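Local coordinates for succinate dehydrogenase subunit A (Mycolicibacterium smegmatis, PDB 7D6V), which probably oxidises succinate to fumarate with the help of bound FAD and hands the electrons on towards quinone in the mycobacterial respiratory chain, at residues S421-G425 and G426-S430; F71-T74 and M75-G78; E395-P398 and D399-A402. All coordinates share one frame; numbering follows the deposited sequence.

Contact 1 (S421-G425 and G426-S430); sequences SNRLG and GNSLS. With FAD (flavin-adenine dinucleotide), chain D.
Ser428 appears to take two N-H groups of one arginine on its single hydroxyl oxygen, and that arginine also turns an edge to the flavin. Arg423 NE donates to Ser428 OG at 2.6 Å, the oxygen lying close to the guanidinium plane. Arg423 NH2 points at the same OG, but that bond is modelled too short to be taken at face value at this resolution, so the fork is probable rather than certain. CG of Arg423 sits between its own backbone N and carbonyl carbon (chi1 65°), and a further bend at chi3 carries the guanidinium round to the start of helix 427-448. There Arg423 NH2 also lies 2.9 Å from FAD O2, which is in plane at the guanidinium edge, while Tyr389 makes a cation-pi contact with the same group.

Gly426 is the N-cap of that helix, and its N gives FAD O2 a weak hydrogen bond of 3.3 Å. With phi at +96°, the backbone of Gly426 has a shape that suits glycine. Two residues back, Leu424 O accepts from Asn427 N at 3.2 Å, the donor standing above the carbonyl plane. The side chains of Leu424 and Asn427 run side by side, CB of Leu424 lying 3.6 Å from Asn427 ND2. The amide of Asn427 is itself held by Thr74 and His70.

FAD O2 thus sees a guanidinium edge and the amino end of a helix together. Such a setting would draw electron density towards the C2=O2 end of the isoalloxazine and probably help a negatively charged reduced flavin, as in many flavoproteins.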
loop_
_atom_site.group_PDB
_atom_site.type_symbol
_atom_site.label_atom_id
_atom_site.label_comp_id
_atom_site.label_asym_id
_atom_site.label_seq_id
_atom_site.Cartn_x
_atom_site.Cartn_y
_atom_site.Cartn_z
ATOM N N SER A 421 -12.090 28.094 -1.984
ATOM C CA SER A 421 -12.411 27.961 -0.576
ATOM C C SER A 421 -12.631 26.527 -0.143
ATOM O O SER A 421 -12.703 26.268 1.062
ATOM C CB SER A 421 -13.667 28.772 -0.239
ATOM O OG SER A 421 -13.410 30.151 -0.372
ATOM N N ASN A 422 -12.747 25.596 -1.083
ATOM C CA ASN A 422 -13.111 24.223 -0.784
ATOM C C ASN A 422 -12.835 23.379 -2.015
ATOM O O ASN A 422 -13.057 23.827 -3.140
ATOM C CB ASN A 422 -14.587 24.116 -0.380
ATOM C CG ASN A 422 -14.933 22.764 0.200
ATOM O OD1 ASN A 422 -14.268 22.278 1.113
ATOM N ND2 ASN A 422 -15.983 22.150 -0.325
ATOM N N ARG A 423 -12.338 22.173 -1.791
ATOM C CA ARG A 423 -12.033 21.230 -2.851
ATOM C C ARG A 423 -13.136 20.190 -3.003
ATOM O O ARG A 423 -13.754 19.757 -2.027
ATOM C CB ARG A 423 -10.703 20.534 -2.572
ATOM C CG ARG A 423 -10.766 19.685 -1.328
ATOM C CD ARG A 423 -9.466 19.012 -1.014
ATOM N NE ARG A 423 -9.142 18.030 -2.029
ATOM C CZ ARG A 423 -9.609 16.789 -2.010
ATOM N NH1 ARG A 423 -10.401 16.391 -1.025
ATOM N NH2 ARG A 423 -9.280 15.948 -2.972
ATOM N N LEU A 424 -13.392 19.814 -4.251
ATOM C CA LEU A 424 -14.219 18.656 -4.543
ATOM C C LEU A 424 -13.399 17.390 -4.359
ATOM O O LEU A 424 -12.207 17.358 -4.671
ATOM C CB LEU A 424 -14.755 18.715 -5.973
ATOM C CG LEU A 424 -16.043 19.476 -6.281
ATOM C CD1 LEU A 424 -15.890 20.931 -5.948
ATOM C CD2 LEU A 424 -16.399 19.317 -7.742
ATOM N N GLY A 425 -14.035 16.350 -3.838
ATOM C CA GLY A 425 -13.374 15.066 -3.770
ATOM C C GLY A 425 -13.102 14.528 -5.157
ATOM O O GLY A 425 -13.988 14.535 -6.014
ATOM N N GLY A 426 -11.879 14.062 -5.393
ATOM C CA GLY A 426 -11.465 13.577 -6.686
ATOM C C GLY A 426 -10.740 14.597 -7.534
ATOM O O GLY A 426 -10.023 14.214 -8.465
ATOM N N ASN A 427 -10.901 15.886 -7.230
ATOM C CA ASN A 427 -10.279 16.925 -8.040
ATOM C C ASN A 427 -8.787 17.036 -7.776
ATOM O O ASN A 427 -8.039 17.460 -8.660
ATOM C CB ASN A 427 -10.955 18.269 -7.781
ATOM C CG ASN A 427 -12.049 18.575 -8.777
ATOM O OD1 ASN A 427 -12.409 17.739 -9.600
ATOM N ND2 ASN A 427 -12.597 19.777 -8.696
ATOM N N SER A 428 -8.333 16.676 -6.577
ATOM C CA SER A 428 -6.911 16.795 -6.272
ATOM C C SER A 428 -6.079 15.810 -7.078
ATOM O O SER A 428 -5.012 16.167 -7.590
ATOM C CB SER A 428 -6.672 16.593 -4.782
ATOM O OG SER A 428 -7.585 17.366 -4.033
ATOM N N LEU A 429 -6.543 14.565 -7.196
ATOM C CA LEU A 429 -5.768 13.550 -7.899
ATOM C C LEU A 429 -5.597 13.897 -9.374
ATOM O O LEU A 429 -4.516 13.704 -9.939
ATOM C CB LEU A 429 -6.424 12.181 -7.733
ATOM C CG LEU A 429 -6.383 11.569 -6.332
ATOM C CD1 LEU A 429 -6.996 10.182 -6.334
ATOM C CD2 LEU A 429 -4.956 11.513 -5.819
ATOM N N SER A 430 -6.650 14.402 -10.015
ATOM C CA SER A 430 -6.538 14.808 -11.412
ATOM C C SER A 430 -5.794 16.131 -11.566
ATOM O O SER A 430 -5.120 16.347 -12.582
ATOM C CB SER A 430 -7.928 14.888 -12.044
ATOM O OG SER A 430 -8.761 15.791 -11.344
HETATM P PA FAD D . 2.644 14.152 -2.266
HETATM O O1A FAD D . 2.726 13.056 -3.262
HETATM O O2A FAD D . 1.758 14.000 -1.090
HETATM O O5B FAD D . 4.117 14.371 -1.691
HETATM C C5B FAD D . 4.986 15.402 -2.121
HETATM C C4B FAD D . 6.398 14.860 -2.266
HETATM O O4B FAD D . 7.351 15.879 -1.979
HETATM C C3B FAD D . 6.728 13.726 -1.326
HETATM O O3B FAD D . 7.433 12.750 -2.078
HETATM C C2B FAD D . 7.678 14.326 -0.324
HETATM O O2B FAD D . 8.601 13.378 0.197
HETATM C C1B FAD D . 8.381 15.358 -1.155
HETATM N N9A FAD D . 8.962 16.416 -0.313
HETATM C C8A FAD D . 8.309 17.196 0.547
HETATM N N7A FAD D . 9.152 18.058 1.144
HETATM C C5A FAD D . 10.376 17.826 0.661
HETATM C C6A FAD D . 11.726 18.373 0.859
HETATM N N6A FAD D . 11.954 19.375 1.721
HETATM N N1A FAD D . 12.727 17.839 0.150
HETATM C C2A FAD D . 12.533 16.845 -0.721
HETATM N N3A FAD D . 11.339 16.303 -0.948
HETATM C C4A FAD D . 10.244 16.743 -0.302
HETATM N N1 FAD D . -7.537 13.555 -2.739
HETATM C C2 FAD D . -8.495 13.069 -3.553
HETATM O O2 FAD D . -8.736 13.669 -4.604
HETATM N N3 FAD D . -9.200 11.970 -3.280
HETATM C C4 FAD D . -9.006 11.273 -2.168
HETATM O O4 FAD D . -9.672 10.255 -1.937
HETATM C C4X FAD D . -7.981 11.729 -1.216
HETATM N N5 FAD D . -7.733 11.068 -0.075
HETATM C C5X FAD D . -6.787 11.509 0.769
HETATM C C6 FAD D . -6.542 10.814 1.941
HETATM C C7 FAD D . -5.574 11.262 2.819
HETATM C C7M FAD D . -5.301 10.519 4.092
HETATM C C8 FAD D . -4.801 12.481 2.504
HETATM C C8M FAD D . -3.749 12.967 3.456
HETATM C C9 FAD D . -5.038 13.178 1.334
HETATM C C9A FAD D . -6.007 12.731 0.459
HETATM N N10 FAD D . -6.250 13.436 -0.723
HETATM C C10 FAD D . -7.237 12.946 -1.582
HETATM C "C1'" FAD D . -5.488 14.632 -1.060
HETATM C "C2'" FAD D . -4.450 14.288 -2.121
HETATM O "O2'" FAD D . -3.933 12.979 -1.897
HETATM C "C3'" FAD D . -3.265 15.237 -2.103
HETATM O "O3'" FAD D . -3.718 16.534 -2.465
HETATM C "C4'" FAD D . -2.209 14.794 -3.103
HETATM O "O4'" FAD D . -1.733 13.501 -2.755
HETATM C "C5'" FAD D . -1.021 15.735 -3.147
HETATM O "O5'" FAD D . -0.021 15.120 -3.944
HETATM P P FAD D . 1.380 15.810 -4.263
HETATM O O1P FAD D . 1.977 15.076 -5.409
HETATM O O2P FAD D . 1.195 17.281 -4.378
HETATM O O3P FAD D . 2.271 15.554 -2.948
#

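Contact 2 (F71-T74 and M75-G78); sequences FGDT and MRGG
CG of Phe71 stands anti to the backbone N (chi1 169°), while CG of Met75, one turn further on, lies beside its own backbone N and anti to the carbonyl carbon (chi1 -70°). Together these settings bring Met75 CG over one face of the Phe71 ring, 3.9 Å from its centroid and displaced towards the rim, with Phe71 CE1 the nearest ring atom at 3.6 Å. This is a CH-pi contact. A bend at chi2 then places the sulfur obliquely, Met75 SD lying 4.7 Å from the centroid of the Phe71 ring, which adds a Met-aromatic contact to the pair.

Another flank of the same helix carries an i to i+3 salt bridge. Arg76 bends at chi3 and folds back along its own helix, so that Arg76 NH2 reaches Asp73 OD1 at 2.9 Å through a nearly straight bond (163°). The oxygen lies in the guanidinium plane, at its edge, and is approached nearly end-on to its C-O bond, yet the two flat groups are turned 68° apart. Gly72 O lies against the centre of one guanidinium face; with no side chain on Gly72, the arginine probably has room to lie across this surface.

Backbone i to i+4 bonds run on through the turn, the last from Gly77 N to Asp73 O at 3.0 Å. Gly77 then leaves helical angles and centres an inverse gamma turn.

The second carboxylate oxygen of Asp73 pairs with Arg128 and the Thr125 amide, and Arg76 NH1 with Glu617. Phe71 and Met75 pack against Ala87 and Phe613, so the end of helix 67-76 rests on helix 84-102 and a loop near the C-terminus.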
loop_
_atom_site.group_PDB
_atom_site.type_symbol
_atom_site.label_atom_id
_atom_site.label_comp_id
_atom_site.label_asym_id
_atom_site.label_seq_id
_atom_site.Cartn_x
_atom_site.Cartn_y
_atom_site.Cartn_z
ATOM N N PHE A 71 -16.497 22.061 -14.863
ATOM C CA PHE A 71 -16.026 23.399 -14.526
ATOM C C PHE A 71 -17.000 24.108 -13.593
ATOM O O PHE A 71 -16.587 24.728 -12.607
ATOM C CB PHE A 71 -15.815 24.203 -15.809
ATOM C CG PHE A 71 -15.577 25.667 -15.583
ATOM C CD1 PHE A 71 -14.384 26.115 -15.046
ATOM C CD2 PHE A 71 -16.543 26.597 -15.918
ATOM C CE1 PHE A 71 -14.163 27.455 -14.845
ATOM C CE2 PHE A 71 -16.326 27.938 -15.716
ATOM C CZ PHE A 71 -15.133 28.368 -15.181
ATOM N N GLY A 72 -18.298 24.026 -13.889
ATOM C CA GLY A 72 -19.283 24.628 -13.007
ATOM C C GLY A 72 -19.306 23.986 -11.634
ATOM O O GLY A 72 -19.462 24.670 -10.620
ATOM N N ASP A 73 -19.146 22.663 -11.583
ATOM C CA ASP A 73 -19.097 21.970 -10.301
ATOM C C ASP A 73 -17.897 22.415 -9.480
ATOM O O ASP A 73 -18.006 22.617 -8.266
ATOM C CB ASP A 73 -19.059 20.460 -10.523
ATOM C CG ASP A 73 -20.382 19.911 -10.994
ATOM O OD1 ASP A 73 -21.355 20.684 -11.076
ATOM O OD2 ASP A 73 -20.454 18.704 -11.283
ATOM N N THR A 74 -16.738 22.562 -10.123
ATOM C CA THR A 74 -15.547 23.018 -9.417
ATOM C C THR A 74 -15.707 24.455 -8.935
ATOM O O THR A 74 -15.313 24.786 -7.812
ATOM C CB THR A 74 -14.322 22.881 -10.321
ATOM O OG1 THR A 74 -14.028 21.495 -10.515
ATOM C CG2 THR A 74 -13.113 23.561 -9.708
ATOM N N MET A 75 -16.298 25.318 -9.762
ATOM C CA MET A 75 -16.472 26.712 -9.365
ATOM C C MET A 75 -17.468 26.843 -8.219
ATOM O O MET A 75 -17.310 27.706 -7.350
ATOM C CB MET A 75 -16.917 27.543 -10.566
ATOM C CG MET A 75 -15.843 27.723 -11.624
ATOM S SD MET A 75 -14.314 28.456 -11.022
ATOM C CE MET A 75 -14.868 30.100 -10.596
ATOM N N ARG A 76 -18.507 26.004 -8.207
ATOM C CA ARG A 76 -19.458 25.997 -7.099
ATOM C C ARG A 76 -18.797 25.536 -5.807
ATOM O O ARG A 76 -18.943 26.172 -4.759
ATOM C CB ARG A 76 -20.634 25.089 -7.431
ATOM C CG ARG A 76 -21.850 25.798 -7.937
ATOM C CD ARG A 76 -22.988 24.820 -8.111
ATOM N NE ARG A 76 -22.719 23.882 -9.194
ATOM C CZ ARG A 76 -22.919 24.146 -10.480
ATOM N NH1 ARG A 76 -23.389 25.324 -10.856
ATOM N NH2 ARG A 76 -22.643 23.228 -11.391
ATOM N N GLY A 77 -18.084 24.419 -5.866
ATOM C CA GLY A 77 -17.364 23.881 -4.734
ATOM C C GLY A 77 -16.045 24.595 -4.554
ATOM O O GLY A 77 -15.000 24.113 -4.996
ATOM N N GLY A 78 -16.090 25.760 -3.922
ATOM C CA GLY A 78 -14.983 26.689 -3.924
ATOM C C GLY A 78 -15.527 28.098 -3.889
ATOM O O GLY A 78 -14.780 29.064 -3.713
#

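Contact 3 (E395-P398 and D399-A402); sequences EVDP and DTAA
Asp397 reaches across the bend towards Thr400, and its CB already meets that residue: Asp397 CB lies 3.3 Å from Thr400 OG1 and 3.6 Å from Ala401 O. Asp397 CG, anti to the backbone N (chi1 -169°), is still beside the threonine hydroxyl, at 3.6 Å from Thr400 OG1. At the tip, OD1 collects two backbone N-H groups. Thr400 N gives the better bond, 3.3 Å to Asp397 OD1 on the lone pair anti to the other oxygen, while Asp399 N, at 3.2 Å from Asp397 OD1, bonds to it weakly. The link to the amide two residues on makes an Asx turn, though a weak one, and the bond to the third amide reinforces it. Here it holds the loop that leaves strand 383-395 and doubles back, the two halves running 162° apart on the way to strand 408-409. The hydroxyl of Thr400 is turned to its neighbour, OG1 donating to Ala401 O in the carbonyl plane. At the open ends of the bend Val396 CG1 rests on Ala402 CB. Asp399 OD1 stands 4.3 Å from Asp397 OD1, a close approach of two like charges that is probably eased by Arg85 of helix 84-102, which forms a salt bridge with Asp399 OD2.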
loop_
_atom_site.group_PDB
_atom_site.type_symbol
_atom_site.label_atom_id
_atom_site.label_comp_id
_atom_site.label_asym_id
_atom_site.label_seq_id
_atom_site.Cartn_x
_atom_site.Cartn_y
_atom_site.Cartn_z
ATOM N N GLU A 395 1.445 30.940 -5.332
ATOM C CA GLU A 395 0.675 31.594 -6.384
ATOM C C GLU A 395 1.314 31.297 -7.735
ATOM O O GLU A 395 2.455 31.690 -7.991
ATOM C CB GLU A 395 0.608 33.094 -6.121
ATOM C CG GLU A 395 -0.366 33.832 -7.006
ATOM C CD GLU A 395 -0.307 35.326 -6.802
ATOM O OE1 GLU A 395 0.802 35.852 -6.582
ATOM O OE2 GLU A 395 -1.369 35.978 -6.855
ATOM N N VAL A 396 0.579 30.607 -8.602
ATOM C CA VAL A 396 1.109 30.131 -9.869
ATOM C C VAL A 396 0.512 30.949 -11.003
ATOM O O VAL A 396 -0.549 31.567 -10.878
ATOM C CB VAL A 396 0.815 28.632 -10.093
ATOM C CG1 VAL A 396 1.430 27.789 -9.009
ATOM C CG2 VAL A 396 -0.677 28.390 -10.158
ATOM N N ASP A 397 1.219 30.958 -12.121
ATOM C CA ASP A 397 0.587 31.269 -13.392
ATOM C C ASP A 397 -0.304 30.096 -13.777
ATOM O O ASP A 397 0.121 28.946 -13.655
ATOM C CB ASP A 397 1.638 31.524 -14.465
ATOM C CG ASP A 397 1.051 32.115 -15.726
ATOM O OD1 ASP A 397 0.667 31.339 -16.625
ATOM O OD2 ASP A 397 0.969 33.355 -15.821
ATOM N N PRO A 398 -1.554 30.329 -14.181
ATOM C CA PRO A 398 -2.428 29.181 -14.486
ATOM C C PRO A 398 -1.921 28.307 -15.626
ATOM O O PRO A 398 -1.942 27.075 -15.509
ATOM C CB PRO A 398 -3.775 29.843 -14.814
ATOM C CG PRO A 398 -3.497 31.301 -14.959
ATOM C CD PRO A 398 -2.290 31.600 -14.153
ATOM N N ASP A 399 -1.448 28.905 -16.720
ATOM C CA ASP A 399 -1.044 28.115 -17.881
ATOM C C ASP A 399 0.289 27.421 -17.638
ATOM O O ASP A 399 0.389 26.192 -17.724
ATOM C CB ASP A 399 -0.974 29.007 -19.118
ATOM C CG ASP A 399 -2.338 29.466 -19.577
ATOM O OD1 ASP A 399 -2.862 30.441 -18.999
ATOM O OD2 ASP A 399 -2.888 28.852 -20.513
ATOM N N THR A 400 1.329 28.195 -17.343
ATOM C CA THR A 400 2.601 27.636 -16.908
ATOM C C THR A 400 2.506 27.309 -15.424
ATOM O O THR A 400 1.404 27.162 -14.895
ATOM C CB THR A 400 3.747 28.605 -17.198
ATOM O OG1 THR A 400 3.663 29.730 -16.316
ATOM C CG2 THR A 400 3.661 29.097 -18.628
ATOM N N ALA A 401 3.627 27.114 -14.760
ATOM C CA ALA A 401 3.645 26.969 -13.313
ATOM C C ALA A 401 4.167 28.252 -12.659
ATOM O O ALA A 401 4.284 29.303 -13.299
ATOM C CB ALA A 401 4.440 25.733 -12.908
ATOM N N ALA A 402 4.507 28.146 -11.380
ATOM C CA ALA A 402 4.549 29.266 -10.443
ATOM C C ALA A 402 5.723 30.201 -10.712
ATOM O O ALA A 402 6.332 30.208 -11.783
ATOM C CB ALA A 402 4.630 28.747 -9.012
#

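In the fold
Contacts 1 and 2 adjoin, their centres 10 Å apart. Asn427 ND2 and Thr74 OG1, 2.9 Å apart and probably hydrogen-bonded, tie the start of helix 427-448 to the last turn of helix 67-76, and Leu424 CD1 packs on Gly77 O at 3.4 Å. Contact 1 touches the isoalloxazine of FAD directly; contact 2 is a layer behind it, the Thr74 side chain about 11 Å from the cofactor. Contact 3 stands apart from both, its centre 18 Å from that of contact 1 and 19 Å from that of contact 2, yet its Val396 side chain is also about 11 Å from FAD. Helix 84-102 packs against contacts 2 and 3, through Ala87 and Arg85 respectively, and Arg438 of helix 427-448 bonds to Asp399 O.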